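Local coordinates for GlcNAc Inducible Gene 2, GIG2 (Candida albicans, PDB 6AKZ), which is probably an iron-dependent oxygenase of the DUF1479 family in the cupin clan and binds an iron(III) ion, at residues E159-Q171 with M443-N455. Numbering follows the deposited sequence.
Sequences EDKENCLIDLDTQ and MSGGQAKIRSIAN
A type I beta turn from Asp167 to Thr170 is tied to the side of helix 445-460 by the carboxylate of Asp167, whose OD1 takes Gln447 and whose OD2 takes Arg451. Arg451 approaches side-on and gives both NE and NH2 to OD2 of Asp167, each at 2.8 Å; NH2 arrives on the syn side and NE from above the carboxylate plane. The hydroxyl of Thr170 donates a third bond to that oxygen, and three donors on one atom would favour the charged form of the aspartate. Arginine suits the site because its extended chain, one turn along from Gln447, lays the guanidinium edge against the turn, while its NH1 bonds to the carbonyl of Glu438. Gln447, with CG anti to the backbone N (chi1 -173°), stretches its amide toward the turn, and NE2 bridges OD1 of Asp167 at 2.8 Å and OD2 of Asp169 at 2.7 Å.

The joint lies at the periphery of this cupin-clan protein, away from the iron, and fastens helix 445-460 to a segment that bonds through its backbone to Leu377 and Ile379. Gly446 N points almost straight at Lys161 O (2.8 Å, 173°), and a water links that carbonyl to Gln447 N. Glycine fits here: lacking a side chain, Gly446 rests its CA on Cys164 O in a CA-H...O contact (3.2 Å), and Gly445 has a positive phi. Lys449 reaches back with an extended chain to bond NZ to Glu162 O. Between these polar ends, aliphatic parts of the side chains fill the seam: Leu165 CD2 rests on Lys449 CB (3.6 Å), its CD1 meets CD1 of Ile453, and Ile450 CG2 packs on Asp167 CB at 3.6 Å. Tyr468 of helix 466-474 touches both Leu165 and Ile453.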
loop_
_atom_site.group_PDB
_atom_site.type_symbol
_atom_site.label_atom_id
_atom_site.label_comp_id
_atom_site.label_asym_id
_atom_site.label_seq_id
_atom_site.Cartn_x
_atom_site.Cartn_y
_atom_site.Cartn_z
ATOM N N GLU A 159 -13.674 -10.575 -10.216
ATOM C CA GLU A 159 -14.875 -11.140 -10.792
ATOM C C GLU A 159 -14.561 -11.920 -12.058
ATOM O O GLU A 159 -14.952 -13.056 -12.190
ATOM C CB GLU A 159 -15.853 -10.044 -11.089
ATOM C CG GLU A 159 -17.247 -10.577 -11.421
ATOM C CD GLU A 159 -18.271 -9.463 -11.345
ATOM O OE1 GLU A 159 -18.336 -8.722 -12.314
ATOM O OE2 GLU A 159 -18.939 -9.297 -10.280
ATOM N N ASP A 160 -13.785 -11.339 -12.929
ATOM C CA ASP A 160 -13.409 -11.994 -14.166
ATOM C C ASP A 160 -12.223 -12.893 -13.945
ATOM O O ASP A 160 -11.140 -12.584 -14.297
ATOM C CB ASP A 160 -13.115 -10.949 -15.204
ATOM C CG ASP A 160 -12.758 -11.525 -16.552
ATOM O OD1 ASP A 160 -12.730 -12.725 -16.728
ATOM O OD2 ASP A 160 -12.450 -10.682 -17.389
ATOM N N LYS A 161 -12.480 -14.021 -13.343
ATOM C CA LYS A 161 -11.463 -15.000 -13.000
ATOM C C LYS A 161 -10.866 -15.699 -14.216
ATOM O O LYS A 161 -9.714 -16.137 -14.167
ATOM C CB LYS A 161 -11.957 -16.052 -12.021
ATOM C CG LYS A 161 -12.290 -15.461 -10.646
ATOM C CD LYS A 161 -12.721 -16.590 -9.695
ATOM C CE LYS A 161 -12.964 -16.156 -8.251
ATOM N NZ LYS A 161 -13.879 -14.957 -8.284
ATOM N N GLU A 162 -11.616 -15.748 -15.306
ATOM C CA GLU A 162 -11.109 -16.435 -16.471
ATOM C C GLU A 162 -9.967 -15.689 -17.104
ATOM O O GLU A 162 -9.046 -16.325 -17.612
ATOM C CB GLU A 162 -12.244 -16.618 -17.474
ATOM C CG GLU A 162 -11.878 -17.496 -18.676
ATOM C CD GLU A 162 -11.267 -18.832 -18.296
ATOM O OE1 GLU A 162 -11.708 -19.475 -17.302
ATOM O OE2 GLU A 162 -10.335 -19.239 -19.015
ATOM N N ASN A 163 -10.016 -14.353 -17.096
ATOM C CA ASN A 163 -9.051 -13.536 -17.814
ATOM C C ASN A 163 -8.154 -12.613 -17.020
ATOM O O ASN A 163 -7.074 -12.221 -17.520
ATOM C CB ASN A 163 -9.773 -12.706 -18.833
ATOM C CG ASN A 163 -10.455 -13.563 -19.845
ATOM O OD1 ASN A 163 -9.825 -14.445 -20.440
ATOM N ND2 ASN A 163 -11.735 -13.411 -19.947
ATOM N N CYS A 164 -8.563 -12.243 -15.807
ATOM C CA CYS A 164 -7.798 -11.213 -15.099
ATOM C C CYS A 164 -6.454 -11.801 -14.670
ATOM O O CYS A 164 -6.390 -12.843 -13.928
ATOM C CB CYS A 164 -8.565 -10.744 -13.876
ATOM S SG CYS A 164 -7.839 -9.344 -13.041
ATOM N N LEU A 165 -5.362 -11.136 -15.047
ATOM C CA LEU A 165 -4.018 -11.690 -14.840
ATOM C C LEU A 165 -3.467 -11.455 -13.418
ATOM O O LEU A 165 -2.462 -10.762 -13.222
ATOM C CB LEU A 165 -3.058 -11.206 -15.931
ATOM C CG LEU A 165 -3.449 -11.734 -17.324
ATOM C CD1 LEU A 165 -2.480 -11.092 -18.304
ATOM C CD2 LEU A 165 -3.353 -13.256 -17.407
ATOM N N ILE A 166 -4.107 -12.101 -12.443
ATOM C CA ILE A 166 -3.698 -12.016 -11.050
ATOM C C ILE A 166 -3.921 -13.363 -10.376
ATOM O O ILE A 166 -4.881 -14.101 -10.716
ATOM C CB ILE A 166 -4.367 -10.844 -10.340
ATOM C CG1 ILE A 166 -3.888 -10.728 -8.892
ATOM C CG2 ILE A 166 -5.871 -10.986 -10.347
ATOM C CD1 ILE A 166 -4.303 -9.390 -8.265
ATOM N N ASP A 167 -3.025 -13.684 -9.447
ATOM C CA ASP A 167 -3.118 -14.843 -8.606
ATOM C C ASP A 167 -2.962 -14.426 -7.154
ATOM O O ASP A 167 -1.870 -14.236 -6.634
ATOM C CB ASP A 167 -2.078 -15.888 -9.034
ATOM C CG ASP A 167 -1.953 -17.058 -8.021
ATOM O OD1 ASP A 167 -2.922 -17.328 -7.253
ATOM O OD2 ASP A 167 -0.901 -17.742 -8.041
ATOM N N LEU A 168 -4.101 -14.287 -6.495
ATOM C CA LEU A 168 -4.106 -13.783 -5.129
ATOM C C LEU A 168 -3.629 -14.832 -4.142
ATOM O O LEU A 168 -3.289 -14.502 -3.008
ATOM C CB LEU A 168 -5.526 -13.328 -4.789
ATOM C CG LEU A 168 -5.881 -11.966 -5.370
ATOM C CD1 LEU A 168 -7.381 -11.708 -5.194
ATOM C CD2 LEU A 168 -5.133 -10.834 -4.738
ATOM N N ASP A 169 -3.547 -16.069 -4.576
ATOM C CA ASP A 169 -2.949 -17.122 -3.763
ATOM C C ASP A 169 -1.432 -17.046 -3.704
ATOM O O ASP A 169 -0.792 -17.838 -2.986
ATOM C CB ASP A 169 -3.303 -18.506 -4.325
ATOM C CG ASP A 169 -4.749 -18.823 -4.218
ATOM O OD1 ASP A 169 -5.450 -18.194 -3.395
ATOM O OD2 ASP A 169 -5.211 -19.728 -4.959
ATOM N N THR A 170 -0.782 -16.169 -4.433
ATOM C CA THR A 170 0.628 -16.145 -4.396
ATOM C C THR A 170 1.106 -14.788 -3.887
ATOM O O THR A 170 0.761 -13.729 -4.476
ATOM C CB THR A 170 1.186 -16.412 -5.751
ATOM O OG1 THR A 170 0.903 -17.791 -6.088
ATOM C CG2 THR A 170 2.695 -16.180 -5.786
ATOM N N GLN A 171 1.973 -14.838 -2.860
ATOM C CA GLN A 171 2.662 -13.653 -2.347
ATOM C C GLN A 171 4.027 -13.532 -2.982
ATOM O O GLN A 171 4.782 -14.458 -2.933
ATOM C CB GLN A 171 2.802 -13.782 -0.834
ATOM C CG GLN A 171 3.664 -12.788 -0.127
ATOM C CD GLN A 171 3.169 -11.352 -0.168
ATOM O OE1 GLN A 171 2.059 -11.024 -0.649
ATOM N NE2 GLN A 171 3.936 -10.500 0.456
ATOM N N MET A 443 -5.869 -26.226 -12.307
ATOM C CA MET A 443 -5.933 -24.797 -12.173
ATOM C C MET A 443 -6.182 -24.229 -13.551
ATOM O O MET A 443 -5.641 -24.742 -14.524
ATOM C CB MET A 443 -4.625 -24.277 -11.559
ATOM C CG MET A 443 -4.522 -22.765 -11.400
ATOM S SD MET A 443 -3.012 -22.366 -10.526
ATOM C CE MET A 443 -3.410 -22.811 -8.828
ATOM N N SER A 444 -6.933 -23.139 -13.632
ATOM C CA SER A 444 -7.188 -22.485 -14.941
ATOM C C SER A 444 -7.454 -21.003 -14.756
ATOM O O SER A 444 -7.139 -20.429 -13.677
ATOM C CB SER A 444 -8.325 -23.182 -15.693
ATOM O OG SER A 444 -9.499 -23.104 -14.928
ATOM N N GLY A 445 -7.888 -20.345 -15.850
ATOM C CA GLY A 445 -8.138 -18.956 -15.806
ATOM C C GLY A 445 -6.915 -18.095 -15.617
ATOM O O GLY A 445 -5.764 -18.476 -15.972
ATOM N N GLY A 446 -7.168 -16.864 -15.149
ATOM C CA GLY A 446 -6.102 -15.868 -15.043
ATOM C C GLY A 446 -5.032 -16.284 -14.080
ATOM O O GLY A 446 -3.818 -15.977 -14.261
ATOM N N GLN A 447 -5.419 -17.054 -13.068
ATOM C CA GLN A 447 -4.438 -17.594 -12.134
ATOM C C GLN A 447 -3.378 -18.510 -12.821
ATOM O O GLN A 447 -2.154 -18.384 -12.615
ATOM C CB GLN A 447 -5.185 -18.293 -11.049
ATOM C CG GLN A 447 -4.369 -18.770 -9.926
ATOM C CD GLN A 447 -5.202 -19.506 -8.885
ATOM O OE1 GLN A 447 -6.179 -20.211 -9.214
ATOM N NE2 GLN A 447 -4.785 -19.391 -7.623
ATOM N N ALA A 448 -3.873 -19.434 -13.636
ATOM C CA ALA A 448 -2.973 -20.257 -14.472
ATOM C C ALA A 448 -2.174 -19.424 -15.465
ATOM O O ALA A 448 -0.947 -19.618 -15.638
ATOM C CB ALA A 448 -3.708 -21.355 -15.216
ATOM N N LYS A 449 -2.801 -18.452 -16.086
ATOM C CA LYS A 449 -2.127 -17.675 -17.077
ATOM C C LYS A 449 -1.015 -16.820 -16.480
ATOM O O LYS A 449 0.084 -16.738 -17.052
ATOM C CB LYS A 449 -3.100 -16.813 -17.833
ATOM C CG LYS A 449 -4.102 -17.625 -18.678
ATOM C CD LYS A 449 -5.196 -16.672 -19.150
ATOM C CE LYS A 449 -6.227 -17.433 -19.978
ATOM N NZ LYS A 449 -7.481 -16.682 -20.095
ATOM N N ILE A 450 -1.286 -16.161 -15.337
ATOM C CA ILE A 450 -0.205 -15.302 -14.752
ATOM C C ILE A 450 0.995 -16.137 -14.316
ATOM O O ILE A 450 2.161 -15.704 -14.438
ATOM C CB ILE A 450 -0.758 -14.333 -13.684
ATOM C CG1 ILE A 450 0.252 -13.236 -13.380
ATOM C CG2 ILE A 450 -1.160 -15.147 -12.404
ATOM C CD1 ILE A 450 0.680 -12.393 -14.569
ATOM N N ARG A 451 0.747 -17.339 -13.822
ATOM C CA ARG A 451 1.808 -18.197 -13.455
ATOM C C ARG A 451 2.642 -18.556 -14.668
ATOM O O ARG A 451 3.852 -18.531 -14.601
ATOM C CB ARG A 451 1.318 -19.429 -12.723
ATOM C CG ARG A 451 0.853 -19.181 -11.335
ATOM C CD ARG A 451 0.460 -20.448 -10.616
ATOM N NE ARG A 451 -0.173 -20.119 -9.334
ATOM C CZ ARG A 451 -0.372 -20.936 -8.325
ATOM N NH1 ARG A 451 -0.043 -22.231 -8.392
ATOM N NH2 ARG A 451 -0.958 -20.442 -7.213
ATOM N N SER A 452 2.002 -18.874 -15.778
ATOM C CA SER A 452 2.735 -19.161 -16.990
ATOM C C SER A 452 3.563 -17.978 -17.471
ATOM O O SER A 452 4.744 -18.140 -17.880
ATOM C CB SER A 452 1.798 -19.653 -18.094
ATOM O OG SER A 452 2.558 -19.826 -19.312
ATOM N N ILE A 453 2.956 -16.799 -17.459
ATOM C CA ILE A 453 3.645 -15.586 -17.925
ATOM C C ILE A 453 4.883 -15.320 -17.029
ATOM O O ILE A 453 6.000 -15.040 -17.544
ATOM C CB ILE A 453 2.682 -14.439 -17.926
ATOM C CG1 ILE A 453 1.644 -14.638 -19.052
ATOM C CG2 ILE A 453 3.425 -13.087 -18.042
ATOM C CD1 ILE A 453 0.399 -13.769 -18.891
ATOM N N ALA A 454 4.729 -15.479 -15.712
ATOM C CA ALA A 454 5.898 -15.361 -14.838
ATOM C C ALA A 454 7.016 -16.354 -15.154
ATOM O O ALA A 454 8.192 -15.978 -15.250
ATOM C CB ALA A 454 5.530 -15.489 -13.372
ATOM N N ASN A 455 6.641 -17.592 -15.322
ATOM C CA ASN A 455 7.582 -18.606 -15.713
ATOM C C ASN A 455 8.301 -18.302 -17.012
ATOM O O ASN A 455 9.539 -18.498 -17.072
ATOM C CB ASN A 455 6.876 -19.931 -15.774
ATOM C CG ASN A 455 6.524 -20.483 -14.401
ATOM O OD1 ASN A 455 6.907 -19.971 -13.327
ATOM N ND2 ASN A 455 5.813 -21.552 -14.426
HETATM O O HOH W 1 -8.202 -17.064 -11.999
#